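Local coordinates for multiheme cytochrome cf (Carboxydothermus ferrireducens DSM 11255, PDB 6QVM), which acts as an extracellular, S-layer-inserted undecaheme Fe(III) reductase, passing electrons along its hemes to insoluble iron substrates, at the calcium ion site and the heme c site. Coordinates in Å, arbitrary orientation; residue numbers count along the deposited sequence, not the author numbering.

Contact 1: the calcium ion site. Residues 384, 388, 395-396, 398-399, 572, 574. With CA (calcium ion), chain B.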
loop_
_atom_site.group_PDB
_atom_site.type_symbol
_atom_site.label_atom_id
_atom_site.label_comp_id
_atom_site.label_asym_id
_atom_site.label_seq_id
_atom_site.Cartn_x
_atom_site.Cartn_y
_atom_site.Cartn_z
ATOM N N GLU A 384 10.167 -0.550 -6.374
ATOM C CA GLU A 384 11.260 -1.140 -7.136
ATOM C C GLU A 384 12.335 -1.763 -6.257
ATOM O O GLU A 384 13.130 -2.560 -6.757
ATOM C CB GLU A 384 11.891 -0.088 -8.048
ATOM C CG GLU A 384 11.112 0.171 -9.327
ATOM C CD GLU A 384 11.559 1.435 -10.033
ATOM O OE1 GLU A 384 11.910 2.413 -9.343
ATOM O OE2 GLU A 384 11.569 1.452 -11.279
ATOM N N GLU A 388 12.439 -5.273 -8.626
ATOM C CA GLU A 388 13.568 -4.534 -9.180
ATOM C C GLU A 388 13.577 -4.502 -10.702
ATOM O O GLU A 388 14.292 -3.678 -11.280
ATOM C CB GLU A 388 14.886 -5.119 -8.670
ATOM C CG GLU A 388 15.397 -6.319 -9.451
ATOM C CD GLU A 388 14.589 -7.580 -9.213
ATOM O OE1 GLU A 388 14.182 -8.220 -10.202
ATOM O OE2 GLU A 388 14.373 -7.944 -8.039
ATOM N N GLY A 395 9.604 -3.225 -12.351
ATOM C CA GLY A 395 10.631 -2.197 -12.388
ATOM C C GLY A 395 11.090 -1.814 -13.783
ATOM O O GLY A 395 11.511 -0.677 -14.004
ATOM N N GLU A 396 11.008 -2.742 -14.742
ATOM C CA GLU A 396 11.525 -2.480 -16.082
ATOM C C GLU A 396 10.739 -1.406 -16.824
ATOM O O GLU A 396 11.227 -0.904 -17.840
ATOM C CB GLU A 396 11.525 -3.762 -16.913
ATOM C CG GLU A 396 10.133 -4.338 -17.165
ATOM C CD GLU A 396 9.730 -5.389 -16.140
ATOM O OE1 GLU A 396 9.010 -6.341 -16.517
ATOM O OE2 GLU A 396 10.139 -5.266 -14.963
ATOM N N ASN A 398 10.267 1.658 -16.550
ATOM C CA ASN A 398 10.917 2.951 -16.734
ATOM C C ASN A 398 12.420 2.815 -16.956
ATOM O O ASN A 398 13.164 3.777 -16.752
ATOM C CB ASN A 398 10.639 3.879 -15.548
ATOM C CG ASN A 398 11.151 3.329 -14.226
ATOM O OD1 ASN A 398 11.803 2.285 -14.172
ATOM N ND2 ASN A 398 10.858 4.041 -13.147
ATOM N N ASP A 399 12.880 1.639 -17.371
ATOM C CA ASP A 399 14.300 1.375 -17.521
ATOM C C ASP A 399 14.786 1.803 -18.904
ATOM O O ASP A 399 14.021 2.272 -19.751
ATOM C CB ASP A 399 14.591 -0.104 -17.270
ATOM C CG ASP A 399 14.562 -0.465 -15.798
ATOM O OD1 ASP A 399 14.318 0.442 -14.971
ATOM O OD2 ASP A 399 14.800 -1.649 -15.470
ATOM N N ASN A 572 18.388 -4.883 -20.556
ATOM C CA ASN A 572 17.998 -3.819 -19.635
ATOM C C ASN A 572 19.276 -3.203 -19.080
ATOM O O ASN A 572 19.911 -3.758 -18.180
ATOM C CB ASN A 572 17.102 -4.376 -18.536
ATOM C CG ASN A 572 16.381 -3.292 -17.764
ATOM O OD1 ASN A 572 16.934 -2.219 -17.511
ATOM N ND2 ASN A 572 15.140 -3.562 -17.386
ATOM N N THR A 574 19.549 -0.477 -17.353
ATOM C CA THR A 574 19.372 -0.010 -15.982
ATOM C C THR A 574 19.705 -1.116 -14.989
ATOM O O THR A 574 20.370 -0.872 -13.975
ATOM C CB THR A 574 17.943 0.487 -15.767
ATOM O OG1 THR A 574 17.590 1.423 -16.794
ATOM C CG2 THR A 574 17.817 1.155 -14.408
HETATM CA CA CA B . 13.175 0.741 -12.903
HETATM O O HOH W 1 14.550 0.615 -10.807
HETATM O O HOH W 2 14.195 -1.514 -12.820
HETATM O O HOH W 3 14.707 2.885 -12.721
#
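The calcium ion is gripped by at least seven oxygens, four from the protein and three from water, in what is probably a structural calcium site, assembled from a helix end, a 3-10 helix and the loop residue that follows. The two carboxylates each bind through one oxygen. Asp399 gives OD1 at 2.4 Å from the calcium ion, while its OD2 stays 3.9 Å from the same ion and serves the second shell. Glu384 reaches in tip first on a chain extended beyond CG, with CG anti to the carbonyl carbon (chi1 -80°), so that OE2 binds at 2.4 Å from the calcium ion and OE1 is turned away. Asn398 takes the crowded position between its backbone N and carbonyl carbon (chi1 61°), which points the amide oxygen OD1 at the metal; its ND2 makes a weak hydrogen bond to Glu384 OE2. The backbone carbonyl oxygen of Gly395 supplies a neutral ligand 2.4 Å from the calcium ion.

The second shell fixes the rotation of the Asp399 carboxylate. Asn572 ND2 donates to Asp399 OD2 over 2.7 Å, nearly in the plane of its own amide and onto the anti lone pair of the acceptor. Water 2, itself a calcium ligand, lies 2.7 Å from Asp399 OD2 and also bridges to the backbone carbonyl oxygen of Glu388. The two carboxylates probably balance the charge of the ion, and the calcium should in turn help keep them ionised.

Within the fold, the ion joins the end of helix 381-384 to the 3-10 helix 395-398 and the loop residue after it, with strand 567-572 bracing this cluster from a distant stretch of the chain.

Contact 2: the heme c site. Residues 41-42, 44-45, 54-55, 57-59, 62-63, 66-67, 69, 74-75. With HEC (heme c), chain C.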
loop_
_atom_site.group_PDB
_atom_site.type_symbol
_atom_site.label_atom_id
_atom_site.label_comp_id
_atom_site.label_asym_id
_atom_site.label_seq_id
_atom_site.Cartn_x
_atom_site.Cartn_y
_atom_site.Cartn_z
ATOM N N VAL A 41 -0.054 19.787 24.232
ATOM C CA VAL A 41 0.034 21.242 24.196
ATOM C C VAL A 41 1.474 21.633 24.509
ATOM O O VAL A 41 2.173 20.893 25.218
ATOM C CB VAL A 41 -0.962 21.885 25.176
ATOM C CG1 VAL A 41 -2.382 21.412 24.885
ATOM C CG2 VAL A 41 -0.582 21.560 26.610
ATOM N N PRO A 42 1.967 22.762 23.995
ATOM C CA PRO A 42 3.362 23.142 24.249
ATOM C C PRO A 42 3.629 23.335 25.733
ATOM O O PRO A 42 2.735 23.678 26.508
ATOM C CB PRO A 42 3.519 24.460 23.482
ATOM C CG PRO A 42 2.458 24.411 22.437
ATOM C CD PRO A 42 1.299 23.695 23.074
ATOM N N SER A 44 5.105 25.686 27.168
ATOM C CA SER A 44 4.820 27.061 27.561
ATOM C C SER A 44 3.347 27.298 27.877
ATOM O O SER A 44 3.022 28.342 28.449
ATOM C CB SER A 44 5.270 28.028 26.466
ATOM O OG SER A 44 4.457 27.903 25.315
ATOM N N HIS A 45 2.458 26.364 27.531
ATOM C CA HIS A 45 1.035 26.507 27.806
ATOM C C HIS A 45 0.593 25.800 29.078
ATOM O O HIS A 45 -0.567 25.952 29.481
ATOM C CB HIS A 45 0.206 25.942 26.651
ATOM C CG HIS A 45 0.295 26.732 25.384
ATOM N ND1 HIS A 45 1.471 27.285 24.925
ATOM C CD2 HIS A 45 -0.652 27.050 24.468
ATOM C CE1 HIS A 45 1.246 27.907 23.779
ATOM N NE2 HIS A 45 -0.035 27.781 23.481
ATOM N N ARG A 54 -2.698 28.389 29.423
ATOM C CA ARG A 54 -3.335 28.352 28.111
ATOM C C ARG A 54 -3.826 26.957 27.729
ATOM O O ARG A 54 -4.725 26.845 26.885
ATOM C CB ARG A 54 -2.373 28.885 27.045
ATOM C CG ARG A 54 -2.203 30.397 27.079
ATOM C CD ARG A 54 -1.109 30.858 26.143
ATOM N NE ARG A 54 0.218 30.587 26.682
ATOM C CZ ARG A 54 1.349 30.858 26.042
ATOM N NH1 ARG A 54 1.310 31.401 24.832
ATOM N NH2 ARG A 54 2.517 30.605 26.616
ATOM N N ASP A 55 -3.276 25.896 28.329
ATOM C CA ASP A 55 -3.738 24.555 27.995
ATOM C C ASP A 55 -5.176 24.299 28.430
ATOM O O ASP A 55 -5.740 23.271 28.047
ATOM C CB ASP A 55 -2.806 23.497 28.598
ATOM C CG ASP A 55 -2.767 23.520 30.122
ATOM O OD1 ASP A 55 -3.546 24.252 30.757
ATOM O OD2 ASP A 55 -1.931 22.790 30.695
ATOM N N MET A 57 -7.510 26.939 28.076
ATOM C CA MET A 57 -8.270 28.014 27.462
ATOM C C MET A 57 -8.747 27.593 26.074
ATOM O O MET A 57 -8.447 26.501 25.588
ATOM C CB MET A 57 -7.430 29.292 27.406
ATOM C CG MET A 57 -7.232 29.951 28.763
ATOM S SD MET A 57 -5.995 31.262 28.750
ATOM C CE MET A 57 -6.636 32.344 27.473
ATOM N N ASP A 58 -9.523 28.468 25.440
ATOM C CA ASP A 58 -10.047 28.217 24.098
ATOM C C ASP A 58 -8.898 28.372 23.111
ATOM O O ASP A 58 -8.489 29.491 22.797
ATOM C CB ASP A 58 -11.193 29.174 23.782
ATOM C CG ASP A 58 -11.911 28.835 22.479
ATOM O OD1 ASP A 58 -11.250 28.410 21.505
ATOM O OD2 ASP A 58 -13.150 28.999 22.426
ATOM N N CYS A 59 -8.371 27.247 22.617
ATOM C CA CYS A 59 -7.253 27.293 21.677
ATOM C C CYS A 59 -7.588 28.143 20.462
ATOM O O CYS A 59 -6.832 29.049 20.090
ATOM C CB CYS A 59 -6.873 25.880 21.232
ATOM S SG CYS A 59 -6.903 24.654 22.549
ATOM N N CYS A 62 -7.525 32.099 20.123
ATOM C CA CYS A 62 -6.255 32.798 20.194
ATOM C C CYS A 62 -5.460 32.461 18.939
ATOM O O CYS A 62 -4.795 33.330 18.371
ATOM C CB CYS A 62 -5.511 32.384 21.462
ATOM S SG CYS A 62 -4.112 33.404 21.980
ATOM N N HIS A 63 -5.550 31.207 18.488
ATOM C CA HIS A 63 -4.826 30.734 17.316
ATOM C C HIS A 63 -5.589 30.917 16.009
ATOM O O HIS A 63 -4.974 30.807 14.943
ATOM C CB HIS A 63 -4.478 29.254 17.479
ATOM C CG HIS A 63 -3.324 29.005 18.396
ATOM N ND1 HIS A 63 -2.022 28.943 17.951
ATOM C CD2 HIS A 63 -3.278 28.800 19.733
ATOM C CE1 HIS A 63 -1.222 28.705 18.975
ATOM N NE2 HIS A 63 -1.959 28.614 20.068
ATOM N N PHE A 66 -3.606 33.523 13.614
ATOM C CA PHE A 66 -2.241 33.955 13.898
ATOM C C PHE A 66 -1.302 32.761 13.743
ATOM O O PHE A 66 -0.241 32.870 13.122
ATOM C CB PHE A 66 -2.186 34.611 15.288
ATOM C CG PHE A 66 -1.122 34.070 16.204
ATOM C CD1 PHE A 66 0.217 34.365 15.997
ATOM C CD2 PHE A 66 -1.471 33.318 17.316
ATOM C CE1 PHE A 66 1.186 33.887 16.853
ATOM C CE2 PHE A 66 -0.506 32.830 18.172
ATOM C CZ PHE A 66 0.825 33.119 17.942
ATOM N N MET A 67 -1.696 31.613 14.288
ATOM C CA MET A 67 -0.999 30.350 14.039
ATOM C C MET A 67 -2.033 29.237 14.053
ATOM O O MET A 67 -2.144 28.476 15.022
ATOM C CB MET A 67 0.094 30.094 15.077
ATOM C CG MET A 67 0.954 28.874 14.769
ATOM S SD MET A 67 1.743 28.167 16.222
ATOM C CE MET A 67 3.171 29.234 16.384
ATOM N N LEU A 69 -4.331 26.071 14.083
ATOM C CA LEU A 69 -4.131 24.655 14.366
ATOM C C LEU A 69 -4.853 23.854 13.289
ATOM O O LEU A 69 -6.089 23.829 13.239
ATOM C CB LEU A 69 -4.645 24.308 15.761
ATOM C CG LEU A 69 -4.051 25.131 16.906
ATOM C CD1 LEU A 69 -4.769 24.827 18.214
ATOM C CD2 LEU A 69 -2.559 24.877 17.032
ATOM N N GLN A 74 1.161 19.694 14.608
ATOM C CA GLN A 74 1.233 20.753 15.610
ATOM C C GLN A 74 0.804 20.232 16.975
ATOM O O GLN A 74 1.461 20.492 17.987
ATOM C CB GLN A 74 0.354 21.938 15.201
ATOM C CG GLN A 74 0.611 22.483 13.803
ATOM C CD GLN A 74 -0.502 23.410 13.350
ATOM O OE1 GLN A 74 -1.591 22.966 12.976
ATOM N NE2 GLN A 74 -0.248 24.709 13.412
ATOM N N ILE A 75 -0.315 19.515 17.018
ATOM C CA ILE A 75 -0.878 19.022 18.271
ATOM C C ILE A 75 -0.963 17.499 18.223
ATOM O O ILE A 75 -2.038 16.939 17.961
ATOM C CB ILE A 75 -2.248 19.662 18.550
ATOM C CG1 ILE A 75 -3.097 19.717 17.274
ATOM C CG2 ILE A 75 -2.059 21.057 19.109
ATOM C CD1 ILE A 75 -4.549 20.055 17.536
HETATM FE FE HEC C . -1.041 28.176 21.716
HETATM C CHA HEC C . 2.105 28.435 20.240
HETATM C CHB HEC C . -1.182 24.900 20.683
HETATM C CHC HEC C . -4.134 27.820 23.217
HETATM C CHD HEC C . -1.145 31.527 22.270
HETATM N NA HEC C . 0.238 26.907 20.670
HETATM C C1A HEC C . 1.456 27.223 20.100
HETATM C C2A HEC C . 1.938 26.074 19.348
HETATM C C3A HEC C . 1.000 25.104 19.464
HETATM C C4A HEC C . -0.068 25.613 20.301
HETATM C CMA HEC C . 0.981 23.676 18.871
HETATM C CAA HEC C . 3.285 26.105 18.567
HETATM C CBA HEC C . 4.086 24.798 18.562
HETATM C CGA HEC C . 4.924 24.673 19.805
HETATM O O1A HEC C . 5.055 23.536 20.328
HETATM O O2A HEC C . 5.456 25.709 20.274
HETATM N NB HEC C . -2.423 26.662 21.895
HETATM C C1B HEC C . -2.213 25.359 21.476
HETATM C C2B HEC C . -3.281 24.542 22.010
HETATM C C3B HEC C . -4.119 25.344 22.691
HETATM C C4B HEC C . -3.586 26.693 22.639
HETATM C CMB HEC C . -3.447 23.031 21.741
HETATM C CAB HEC C . -5.412 24.939 23.439
HETATM C CBB HEC C . -5.118 23.980 24.615
HETATM N NC HEC C . -2.398 29.427 22.539
HETATM C C1C HEC C . -3.601 29.096 23.136
HETATM C C2C HEC C . -4.223 30.318 23.629
HETATM C C3C HEC C . -3.326 31.325 23.486
HETATM C C4C HEC C . -2.214 30.784 22.722
HETATM C CMC HEC C . -5.517 30.316 24.473
HETATM C CAC HEC C . -3.432 32.853 23.774
HETATM C CBC HEC C . -4.030 33.257 25.135
HETATM N ND HEC C . 0.271 29.741 21.288
HETATM C C1D HEC C . 0.013 31.049 21.694
HETATM C C2D HEC C . 1.170 31.852 21.400
HETATM C C3D HEC C . 2.189 30.896 20.770
HETATM C C4D HEC C . 1.546 29.600 20.739
HETATM C CMD HEC C . 1.329 33.359 21.679
HETATM C CAD HEC C . 3.599 31.278 20.276
HETATM C CBD HEC C . 4.533 31.338 21.480
HETATM C CGD HEC C . 4.827 29.926 21.925
HETATM O O1D HEC C . 5.226 29.097 21.060
HETATM O O2D HEC C . 4.655 29.628 23.138
HETATM O O HOH W 4 3.924 31.445 24.604
#
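Two histidines hold the heme iron from opposite faces of the porphyrin, His63 NE2 at 1.9 Å from FE and His45 NE2 at 2.1 Å from FE, with an angle of 178° between them at the metal. His63 is the proximal ligand of a CXXCH motif on helix 59-63, and its cysteines fix the macrocycle by thioethers: Cys59 SG to CAB and Cys62 SG to CAC. The two sulfurs leave their backbones differently, Cys59 SG anti to the carbonyl carbon (chi1 -41°) and Cys62 SG anti to the backbone N (chi1 -165°).

On the His45 side, Pro42 lays CG over the face of pyrrole ring A, 3.4 Å from HEC C3A. Arg54, bent at chi3, lays CD over ring C, then stands its guanidinium edge-on to the porphyrin, a face turned to His45, so that NH1 tips down over ring D in a cation-pi contact. On the His63 side, Phe66 turns CZ toward ring D edge-to-face, 3.7 Å from HEC C2D, and Met67 SD packs at the start of a propionate arm.

The second shell sets the imidazoles. His45 is sandwiched between Pro42 CD and Arg54 NE, and its ND1 donates in the ring plane to Ser44 OG over 3.1 Å. That hydroxyl passes the chain on to propionate oxygen HEC O2D at 2.8 Å, which water 4 also links to the Arg54 guanidinium. His63 ND1 donates to the backbone Met67 O over 3.0 Å. Both bonds hold the rings against rotation and may raise their imidazolate character, lowering the heme potential.

Bis-histidine ligation fills both axial positions, suiting this heme to electron transfer rather than substrate binding at the iron.

Contact 1 and contact 2 lie far apart, with the centres of their C-alpha atoms about 48 Å from each other, and they share no residue or secondary-structure element. Contact 2 is built from a continuous stretch near the N-terminus, whereas contact 1 draws together segments from the middle of the chain and from a region well over a hundred residues later. Their roles divide accordingly: one is a redox centre among eleven hemes, the other most likely a redox-inert brace. Such separation suits a modular protein; the calcium takes no part in the electron path and would instead hold the fold around it, far from this heme.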